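Local coordinates for exoribonuclease II, mitochondrial (PDB 6F3H), which probably degrades RNA from the 3' end as the exoribonuclease component of the mitochondrial RNA degradosome, with a magnesium-binding active site, at residues A141-L145 with T214-W220; I428-G433 with H709-H713. The protein carries 1 engineered substitution. One frame throughout, in Å; residues are numbered along the deposited sequence.

Contact 1: A141-L145 with T214-W220; sequences AWTQL and TLLATYW
Ala-141 and Ala-217 mark the crossing of helices 123-159 and 212-226, their CA atoms 5.4 Å apart. The axes of the two short segments come within 8.4 Å and cross at -51°. This angle is consistent with ridges-into-grooves packing of rows of residues four apart. Ala-141 and Leu-145 form such a row on one helix, and the buried Leu-216 and Trp-220 on the other. At the crossing, the Ala-217 methyl packs on the Ala-141 backbone. Its CB points at the neighbouring helix and lies 3.8 Å from the carbonyl O of Ala-141. The small side chains at this point let the backbones come close. The indole of Trp-220 lies one turn along from Leu-216 and meets Ala-141, Trp-142 and Leu-145. Ala-141 CB approaches its CZ3 atom from the facing helix, and Leu-145 CD2 lies near its CE3. Leu-145 gets there with CG anti to the backbone N (chi1 172°), while its other methyl, CD1, lies near Ala-217 O. Within its own helix, Leu-216 CD1 lies over one face of the Trp-220 ring, toward the rim. Strand 39-42 adds Leu-41 against Leu-216 and Trp-220. The indole nitrogen of Trp-220 is hydrogen-bonded to the carbonyl O of Thr-46. The two indoles meet obliquely, planes 36° apart, with Trp-142 CD1 3.5 Å from Trp-220 CZ3.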
loop_
_atom_site.group_PDB
_atom_site.type_symbol
_atom_site.label_atom_id
_atom_site.label_comp_id
_atom_site.label_asym_id
_atom_site.label_seq_id
_atom_site.Cartn_x
_atom_site.Cartn_y
_atom_site.Cartn_z
ATOM N N ALA A 141 15.097 -11.661 -25.206
ATOM C CA ALA A 141 14.959 -11.912 -23.782
ATOM C C ALA A 141 15.497 -13.287 -23.419
ATOM O O ALA A 141 16.343 -13.408 -22.527
ATOM C CB ALA A 141 13.501 -11.765 -23.372
ATOM N N TRP A 142 15.081 -14.326 -24.152
ATOM C CA TRP A 142 15.531 -15.686 -23.844
ATOM C C TRP A 142 17.056 -15.809 -23.923
ATOM O O TRP A 142 17.669 -16.536 -23.133
ATOM C CB TRP A 142 14.875 -16.706 -24.784
ATOM C CG TRP A 142 13.448 -17.168 -24.439
ATOM C CD1 TRP A 142 12.778 -17.006 -23.254
ATOM C CD2 TRP A 142 12.544 -17.875 -25.313
ATOM N NE1 TRP A 142 11.510 -17.555 -23.340
ATOM C CE2 TRP A 142 11.341 -18.090 -24.592
ATOM C CE3 TRP A 142 12.631 -18.335 -26.638
ATOM C CZ2 TRP A 142 10.240 -18.744 -25.152
ATOM C CZ3 TRP A 142 11.540 -18.981 -27.191
ATOM C CH2 TRP A 142 10.359 -19.182 -26.448
ATOM N N THR A 143 17.681 -15.157 -24.905
ATOM C CA THR A 143 19.119 -15.322 -25.088
ATOM C C THR A 143 19.896 -14.925 -23.843
ATOM O O THR A 143 20.894 -15.568 -23.493
ATOM C CB THR A 143 19.592 -14.487 -26.279
ATOM O OG1 THR A 143 18.668 -14.628 -27.362
ATOM C CG2 THR A 143 20.953 -14.950 -26.734
ATOM N N GLN A 144 19.439 -13.877 -23.156
ATOM C CA GLN A 144 20.106 -13.359 -21.969
ATOM C C GLN A 144 19.885 -14.231 -20.757
ATOM O O GLN A 144 20.697 -14.212 -19.826
ATOM C CB GLN A 144 19.583 -11.966 -21.651
ATOM C CG GLN A 144 20.146 -10.861 -22.511
ATOM C CD GLN A 144 19.204 -9.681 -22.573
ATOM O OE1 GLN A 144 18.023 -9.837 -22.870
ATOM N NE2 GLN A 144 19.716 -8.494 -22.275
ATOM N N LEU A 145 18.787 -14.979 -20.757
ATOM C CA LEU A 145 18.298 -15.603 -19.533
ATOM C C LEU A 145 19.316 -16.537 -18.888
ATOM O O LEU A 145 19.590 -16.365 -17.690
ATOM C CB LEU A 145 16.968 -16.303 -19.848
ATOM C CG LEU A 145 16.265 -17.203 -18.833
ATOM C CD1 LEU A 145 16.249 -16.553 -17.486
ATOM C CD2 LEU A 145 14.850 -17.562 -19.282
ATOM N N THR A 214 16.315 -7.104 -20.899
ATOM C CA THR A 214 16.897 -7.395 -19.589
ATOM C C THR A 214 15.839 -7.364 -18.495
ATOM O O THR A 214 15.841 -8.205 -17.590
ATOM C CB THR A 214 18.036 -6.428 -19.283
ATOM O OG1 THR A 214 18.960 -6.443 -20.374
ATOM C CG2 THR A 214 18.772 -6.833 -18.033
ATOM N N LEU A 215 14.915 -6.413 -18.565
ATOM C CA LEU A 215 13.853 -6.363 -17.574
ATOM C C LEU A 215 13.096 -7.672 -17.554
ATOM O O LEU A 215 12.962 -8.325 -16.510
ATOM C CB LEU A 215 12.901 -5.216 -17.892
ATOM C CG LEU A 215 11.545 -5.391 -17.227
ATOM C CD1 LEU A 215 11.658 -5.133 -15.749
ATOM C CD2 LEU A 215 10.555 -4.479 -17.860
ATOM N N LEU A 216 12.607 -8.072 -18.716
ATOM C CA LEU A 216 11.826 -9.290 -18.824
ATOM C C LEU A 216 12.618 -10.488 -18.335
ATOM O O LEU A 216 12.148 -11.253 -17.490
ATOM C CB LEU A 216 11.394 -9.451 -20.266
ATOM C CG LEU A 216 10.315 -10.462 -20.510
ATOM C CD1 LEU A 216 9.353 -10.440 -19.357
ATOM C CD2 LEU A 216 9.626 -10.014 -21.758
ATOM N N ALA A 217 13.845 -10.641 -18.822
ATOM C CA ALA A 217 14.672 -11.773 -18.408
ATOM C C ALA A 217 14.907 -11.780 -16.902
ATOM O O ALA A 217 14.906 -12.843 -16.279
ATOM C CB ALA A 217 16.011 -11.748 -19.149
ATOM N N THR A 218 15.110 -10.609 -16.298
ATOM C CA THR A 218 15.358 -10.584 -14.867
ATOM C C THR A 218 14.140 -11.056 -14.106
ATOM O O THR A 218 14.256 -11.838 -13.157
ATOM C CB THR A 218 15.721 -9.169 -14.416
ATOM O OG1 THR A 218 16.644 -8.581 -15.325
ATOM C CG2 THR A 218 16.350 -9.197 -13.078
ATOM N N TYR A 219 12.961 -10.617 -14.536
ATOM C CA TYR A 219 11.728 -11.080 -13.931
ATOM C C TYR A 219 11.659 -12.593 -13.969
ATOM O O TYR A 219 11.511 -13.269 -12.944
ATOM C CB TYR A 219 10.551 -10.500 -14.701
ATOM C CG TYR A 219 9.270 -11.061 -14.194
ATOM C CD1 TYR A 219 8.862 -10.762 -12.917
ATOM C CD2 TYR A 219 8.487 -11.926 -14.954
ATOM C CE1 TYR A 219 7.703 -11.267 -12.400
ATOM C CE2 TYR A 219 7.295 -12.453 -14.435
ATOM C CZ TYR A 219 6.913 -12.112 -13.146
ATOM O OH TYR A 219 5.749 -12.586 -12.572
ATOM N N TRP A 220 11.792 -13.135 -15.162
ATOM C CA TRP A 220 11.826 -14.572 -15.354
ATOM C C TRP A 220 12.897 -15.234 -14.503
ATOM O O TRP A 220 12.665 -16.296 -13.918
ATOM C CB TRP A 220 12.074 -14.855 -16.826
ATOM C CG TRP A 220 10.870 -14.655 -17.658
ATOM C CD1 TRP A 220 9.578 -14.647 -17.226
ATOM C CD2 TRP A 220 10.819 -14.519 -19.087
ATOM N NE1 TRP A 220 8.724 -14.477 -18.292
ATOM C CE2 TRP A 220 9.461 -14.397 -19.446
ATOM C CE3 TRP A 220 11.790 -14.484 -20.096
ATOM C CZ2 TRP A 220 9.046 -14.234 -20.769
ATOM C CZ3 TRP A 220 11.378 -14.327 -21.417
ATOM C CH2 TRP A 220 10.016 -14.205 -21.739
#

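Contact 2: I428-G433 with H709-H713; sequences IADPAG and HLQLH
Ala-432 and His-709 meet where helix 703-716 packs against the segment 428-433 within the RNB domain. The backbones come nearest at Ala-432 and Leu-710, whose CA atoms are 5.6 Å apart. Ala-432 belongs to a short 3-10 turn, and its methyl points at the helix. His-709 can be followed outward from its backbone. Its CB packs on Ala-432 CB at 3.6 Å. CG stands anti to the carbonyl carbon (chi1 -85°), and this sends the ring on toward Ile-428 and Pro-431. CD2 then passes Pro-431 CD at 4.2 Å. At the tip, NE2 lies 3.4 Å from Ile-428 CG2, a methyl that sits at the ring edge, near its plane. The carbonyl O of Ala-429 also lies along this edge, at a longer distance. Ile-491 of strand 488-499 packs against both His-709 and His-713. The metal site is near: the side chain of Ile-428 lies about 4 Å from that of Asp-410, a magnesium ligand. Leu-710 CD2 touches Ala-432 CB. His-713, one turn on from His-709, makes the polar link. The backbone C of Ala-432 lies over one face of its ring, and Gly-433 CA lies 3.5 Å from its CE1. The side chains of His-713 and Asp-430 approach from opposite directions; the planes of imidazole and carboxylate are 21° apart. Asp-430 OD2 has a long, weak ion pair with Arg-389. OD1 takes the histidine bond on its syn side, with the donor tilted out of the carboxylate plane: His-713 NE2 donates to Asp-430 OD1 at 2.5 Å, with an N-H...O angle of 154°.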
loop_
_atom_site.group_PDB
_atom_site.type_symbol
_atom_site.label_atom_id
_atom_site.label_comp_id
_atom_site.label_asym_id
_atom_site.label_seq_id
_atom_site.Cartn_x
_atom_site.Cartn_y
_atom_site.Cartn_z
ATOM N N ILE A 428 1.202 21.540 12.019
ATOM C CA ILE A 428 1.581 20.170 11.784
ATOM C C ILE A 428 2.711 19.879 12.750
ATOM O O ILE A 428 3.602 20.716 12.931
ATOM C CB ILE A 428 2.020 20.004 10.322
ATOM C CG1 ILE A 428 0.825 20.196 9.400
ATOM C CG2 ILE A 428 2.538 18.624 10.119
ATOM C CD1 ILE A 428 -0.461 19.646 9.969
ATOM N N ALA A 429 2.670 18.718 13.386
ATOM C CA ALA A 429 3.788 18.357 14.241
ATOM C C ALA A 429 5.082 18.454 13.442
ATOM O O ALA A 429 5.075 18.322 12.212
ATOM C CB ALA A 429 3.598 16.954 14.797
ATOM N N ASP A 430 6.208 18.671 14.102
ATOM C CA ASP A 430 7.462 18.877 13.388
ATOM C C ASP A 430 8.450 17.798 13.790
ATOM O O ASP A 430 9.419 18.048 14.520
ATOM C CB ASP A 430 8.048 20.261 13.632
ATOM C CG ASP A 430 9.380 20.417 12.975
ATOM O OD1 ASP A 430 9.487 20.014 11.795
ATOM O OD2 ASP A 430 10.313 20.920 13.632
ATOM N N PRO A 431 8.242 16.582 13.315
ATOM C CA PRO A 431 9.216 15.546 13.612
ATOM C C PRO A 431 10.515 15.774 12.862
ATOM O O PRO A 431 11.577 15.354 13.338
ATOM C CB PRO A 431 8.491 14.264 13.203
ATOM C CG PRO A 431 7.582 14.698 12.117
ATOM C CD PRO A 431 7.219 16.133 12.364
ATOM N N ALA A 432 10.472 16.467 11.721
ATOM C CA ALA A 432 11.707 16.756 11.000
ATOM C C ALA A 432 12.723 17.467 11.892
ATOM O O ALA A 432 13.933 17.334 11.685
ATOM C CB ALA A 432 11.396 17.582 9.752
ATOM N N GLY A 433 12.255 18.209 12.899
ATOM C CA GLY A 433 13.162 18.971 13.737
ATOM C C GLY A 433 14.076 18.148 14.624
ATOM O O GLY A 433 15.157 18.611 14.986
ATOM N N HIS A 709 8.975 17.747 4.782
ATOM C CA HIS A 709 9.289 18.614 5.917
ATOM C C HIS A 709 10.765 18.977 5.975
ATOM O O HIS A 709 11.104 20.140 6.235
ATOM C CB HIS A 709 8.887 17.956 7.226
ATOM C CG HIS A 709 7.453 18.170 7.579
ATOM N ND1 HIS A 709 6.479 18.355 6.621
ATOM C CD2 HIS A 709 6.821 18.199 8.775
ATOM C CE1 HIS A 709 5.307 18.498 7.213
ATOM N NE2 HIS A 709 5.488 18.408 8.520
ATOM N N LEU A 710 11.656 18.002 5.760
ATOM C CA LEU A 710 13.081 18.308 5.787
ATOM C C LEU A 710 13.440 19.279 4.689
ATOM O O LEU A 710 14.327 20.119 4.863
ATOM C CB LEU A 710 13.901 17.048 5.629
ATOM C CG LEU A 710 13.654 15.981 6.689
ATOM C CD1 LEU A 710 13.742 14.581 6.058
ATOM C CD2 LEU A 710 14.613 16.096 7.857
ATOM N N GLN A 711 12.750 19.198 3.560
ATOM C CA GLN A 711 12.994 20.197 2.540
ATOM C C GLN A 711 12.559 21.561 3.028
ATOM O O GLN A 711 13.204 22.570 2.717
ATOM C CB GLN A 711 12.252 19.822 1.258
ATOM C CG GLN A 711 12.762 18.545 0.604
ATOM C CD GLN A 711 14.169 18.691 0.041
ATOM O OE1 GLN A 711 14.338 18.879 -1.158
ATOM N NE2 GLN A 711 15.182 18.638 0.914
ATOM N N LEU A 712 11.499 21.605 3.830
ATOM C CA LEU A 712 11.034 22.880 4.340
ATOM C C LEU A 712 12.014 23.452 5.346
ATOM O O LEU A 712 12.446 24.600 5.211
ATOM C CB LEU A 712 9.646 22.720 4.943
ATOM C CG LEU A 712 8.608 22.619 3.832
ATOM C CD1 LEU A 712 7.208 22.490 4.367
ATOM C CD2 LEU A 712 8.719 23.823 2.951
ATOM N N HIS A 713 12.441 22.646 6.315
ATOM C CA HIS A 713 13.429 23.129 7.265
ATOM C C HIS A 713 14.609 23.757 6.554
ATOM O O HIS A 713 15.044 24.858 6.897
ATOM C CB HIS A 713 13.923 21.989 8.125
ATOM C CG HIS A 713 13.043 21.714 9.281
ATOM N ND1 HIS A 713 13.485 21.797 10.583
ATOM C CD2 HIS A 713 11.740 21.362 9.342
ATOM C CE1 HIS A 713 12.492 21.503 11.399
ATOM N NE2 HIS A 713 11.422 21.236 10.673
#

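Overall arrangement
Early in the chain comes the antiparallel sheet that contains strands 39-42 and 81-85, then the long helix 123-159. Contact 1 closes a loop of 68 residues, more than half of them helical, when helix 212-226 comes back against that helix. The chain then runs on into the RNB domain. Strand 421-429 of its mixed sheet leads into contact 2, and helix 703-716 closes it, with 275 residues between segments 428-433 and 709-713. The two loops lie in series and neither nest nor cross. The centres of contacts 1 and 2 are about 43 Å apart, and the contacts do not touch. Contact 1 joins helices 123-159 and 212-226 beside the early sheet. Contact 2 joins the early and late parts of the RNB domain, near the magnesium site.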